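Local coordinates for protein phosphoribosylglycinamide synthetase (Anaerococcus prevotii, PDB 4DIM) that is an ATP-grasp family protein that probably binds ATP and a metal ion and acts as a ligase, at residues N121-R126 and D268-I273. Numbering follows the deposited sequence.
Sequences NVNTAR and DNEVYI
Asn123 turns its side-chain amide onto the backbone of Val271, ND2 giving a hydrogen bond to Val271 O at 3.1 Å. The acceptor lies close to the Asn123 amide plane and the bond runs nearly along the C=O axis. Asn123 CG stands anti to its own carbonyl carbon (chi1 -67°) on the way to Val271 O. In the main chain, Asn123 O accepts Ile273 N at 3.1 Å, nearly straight at the hydrogen (170°). One residue on, Thr124 OG1, placed anti to the backbone N, donates to Ile273 O at 2.8 Å, and Lys114 from helix 110-120 also bonds this hydroxyl. The ring of Tyr272 meets the loop through CD1: Thr124 N lies in the ring plane at its edge, 3.5 Å from CD1, while Asn123 CB approaches obliquely. On the apolar side Val122 CG1 reaches Ile273 CD1 at 3.9 Å, and Phe117 touches both residues. An alanine at Asn123 would probably leave Val271 O without its amide donor. Residues 122-125, in the loop after helix 110-120, run at 88° to residues 270-273. Both segments fall within the ATP-grasp domain, where the loop packs on strand 270-277 at the edge of the large antiparallel sheet. Three hydrogen bonds, two of them through side chains, engage Val271 O, Ile273 N and Ile273 O; the loop thus supplies partners to these three backbone atoms, while the Tyr272 backbone bonds Ile265 of the neighbouring strand 258-267.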
loop_
_atom_site.group_PDB
_atom_site.type_symbol
_atom_site.label_atom_id
_atom_site.label_comp_id
_atom_site.label_asym_id
_atom_site.label_seq_id
_atom_site.Cartn_x
_atom_site.Cartn_y
_atom_site.Cartn_z
ATOM N N ASN A 121 -5.731 8.302 -21.063
ATOM C CA ASN A 121 -6.764 7.299 -21.282
ATOM C C ASN A 121 -6.540 6.050 -20.426
ATOM O O ASN A 121 -6.400 4.934 -20.934
ATOM C CB ASN A 121 -6.835 6.927 -22.793
ATOM C CG ASN A 121 -8.034 6.073 -23.153
ATOM O OD1 ASN A 121 -9.078 6.092 -22.496
ATOM N ND2 ASN A 121 -7.914 5.286 -24.173
ATOM N N VAL A 122 -6.498 6.253 -19.131
ATOM C CA VAL A 122 -6.359 5.178 -18.150
ATOM C C VAL A 122 -7.726 4.937 -17.554
ATOM O O VAL A 122 -8.396 5.892 -17.199
ATOM C CB VAL A 122 -5.298 5.548 -17.077
ATOM C CG1 VAL A 122 -5.351 4.601 -15.868
ATOM C CG2 VAL A 122 -3.898 5.551 -17.698
ATOM N N ASN A 123 -8.139 3.677 -17.451
ATOM C CA ASN A 123 -9.422 3.296 -16.864
ATOM C C ASN A 123 -9.449 3.656 -15.431
ATOM O O ASN A 123 -8.600 3.207 -14.647
ATOM C CB ASN A 123 -9.692 1.800 -16.970
ATOM C CG ASN A 123 -9.908 1.272 -18.340
ATOM O OD1 ASN A 123 -10.044 2.018 -19.307
ATOM N ND2 ASN A 123 -9.915 -0.037 -18.440
ATOM N N THR A 124 -10.407 4.497 -15.095
ATOM C CA THR A 124 -10.623 4.963 -13.742
ATOM C C THR A 124 -12.058 5.526 -13.648
ATOM O O THR A 124 -12.633 5.880 -14.690
ATOM C CB THR A 124 -9.560 6.042 -13.436
ATOM O OG1 THR A 124 -9.471 6.225 -12.016
ATOM C CG2 THR A 124 -9.867 7.394 -14.177
ATOM N N ALA A 125 -12.594 5.658 -12.410
ATOM C CA ALA A 125 -13.885 6.327 -12.138
ATOM C C ALA A 125 -13.734 7.814 -12.479
ATOM O O ALA A 125 -13.058 8.548 -11.765
ATOM C CB ALA A 125 -14.284 6.171 -10.669
ATOM N N ARG A 126 -14.303 8.242 -13.594
ATOM C CA ARG A 126 -14.156 9.615 -14.062
ATOM C C ARG A 126 -14.964 10.560 -13.190
ATOM O O ARG A 126 -15.971 10.144 -12.610
ATOM C CB ARG A 126 -14.613 9.708 -15.529
ATOM C CG ARG A 126 -13.777 8.837 -16.506
ATOM C CD ARG A 126 -14.347 8.792 -17.926
ATOM N NE ARG A 126 -15.682 8.186 -17.954
ATOM C CZ ARG A 126 -16.489 8.144 -19.010
ATOM N NH1 ARG A 126 -16.101 8.658 -20.177
ATOM N NH2 ARG A 126 -17.689 7.583 -18.912
ATOM N N ASP A 268 -17.464 -5.708 -14.907
ATOM C CA ASP A 268 -17.860 -6.144 -16.256
ATOM C C ASP A 268 -16.642 -6.416 -17.168
ATOM O O ASP A 268 -16.567 -5.904 -18.294
ATOM C CB ASP A 268 -18.793 -5.098 -16.904
ATOM C CG ASP A 268 -20.028 -4.759 -16.062
ATOM O OD1 ASP A 268 -20.487 -5.645 -15.288
ATOM O OD2 ASP A 268 -20.555 -3.610 -16.194
ATOM N N ASN A 269 -15.715 -7.244 -16.677
ATOM C CA ASN A 269 -14.490 -7.598 -17.384
ATOM C C ASN A 269 -13.655 -6.358 -17.810
ATOM O O ASN A 269 -12.982 -6.354 -18.835
ATOM C CB ASN A 269 -14.790 -8.537 -18.580
ATOM C CG ASN A 269 -15.168 -9.903 -18.076
ATOM O OD1 ASN A 269 -14.450 -10.498 -17.252
ATOM N ND2 ASN A 269 -16.341 -10.397 -18.466
ATOM N N GLU A 270 -13.624 -5.360 -16.957
ATOM C CA GLU A 270 -12.802 -4.182 -17.163
ATOM C C GLU A 270 -12.326 -3.783 -15.836
ATOM O O GLU A 270 -13.056 -3.955 -14.854
ATOM C CB GLU A 270 -13.545 -3.050 -17.882
ATOM C CG GLU A 270 -13.626 -3.246 -19.398
ATOM C CD GLU A 270 -12.315 -3.483 -20.132
ATOM O OE1 GLU A 270 -11.257 -3.010 -19.648
ATOM O OE2 GLU A 270 -12.349 -4.179 -21.173
ATOM N N VAL A 271 -11.068 -3.328 -15.778
ATOM C CA VAL A 271 -10.434 -2.993 -14.509
ATOM C C VAL A 271 -10.168 -1.526 -14.481
ATOM O O VAL A 271 -9.923 -0.916 -15.506
ATOM C CB VAL A 271 -9.165 -3.835 -14.243
ATOM C CG1 VAL A 271 -9.494 -5.316 -14.310
ATOM C CG2 VAL A 271 -8.033 -3.494 -15.220
ATOM N N TYR A 272 -10.244 -0.958 -13.293
ATOM C CA TYR A 272 -10.075 0.474 -13.048
ATOM C C TYR A 272 -9.144 0.697 -11.883
ATOM O O TYR A 272 -9.217 -0.050 -10.900
ATOM C CB TYR A 272 -11.440 1.120 -12.739
ATOM C CG TYR A 272 -12.464 0.900 -13.825
ATOM C CD1 TYR A 272 -12.711 1.877 -14.785
ATOM C CD2 TYR A 272 -13.235 -0.254 -13.859
ATOM C CE1 TYR A 272 -13.637 1.670 -15.800
ATOM C CE2 TYR A 272 -14.174 -0.466 -14.861
ATOM C CZ TYR A 272 -14.351 0.485 -15.854
ATOM O OH TYR A 272 -15.272 0.294 -16.875
ATOM N N ILE A 273 -8.324 1.770 -11.961
ATOM C CA ILE A 273 -7.396 2.144 -10.903
ATOM C C ILE A 273 -8.076 3.098 -10.001
ATOM O O ILE A 273 -8.433 4.190 -10.439
ATOM C CB ILE A 273 -6.116 2.778 -11.495
ATOM C CG1 ILE A 273 -5.384 1.759 -12.386
ATOM C CG2 ILE A 273 -5.198 3.342 -10.363
ATOM C CD1 ILE A 273 -4.270 2.189 -12.949
#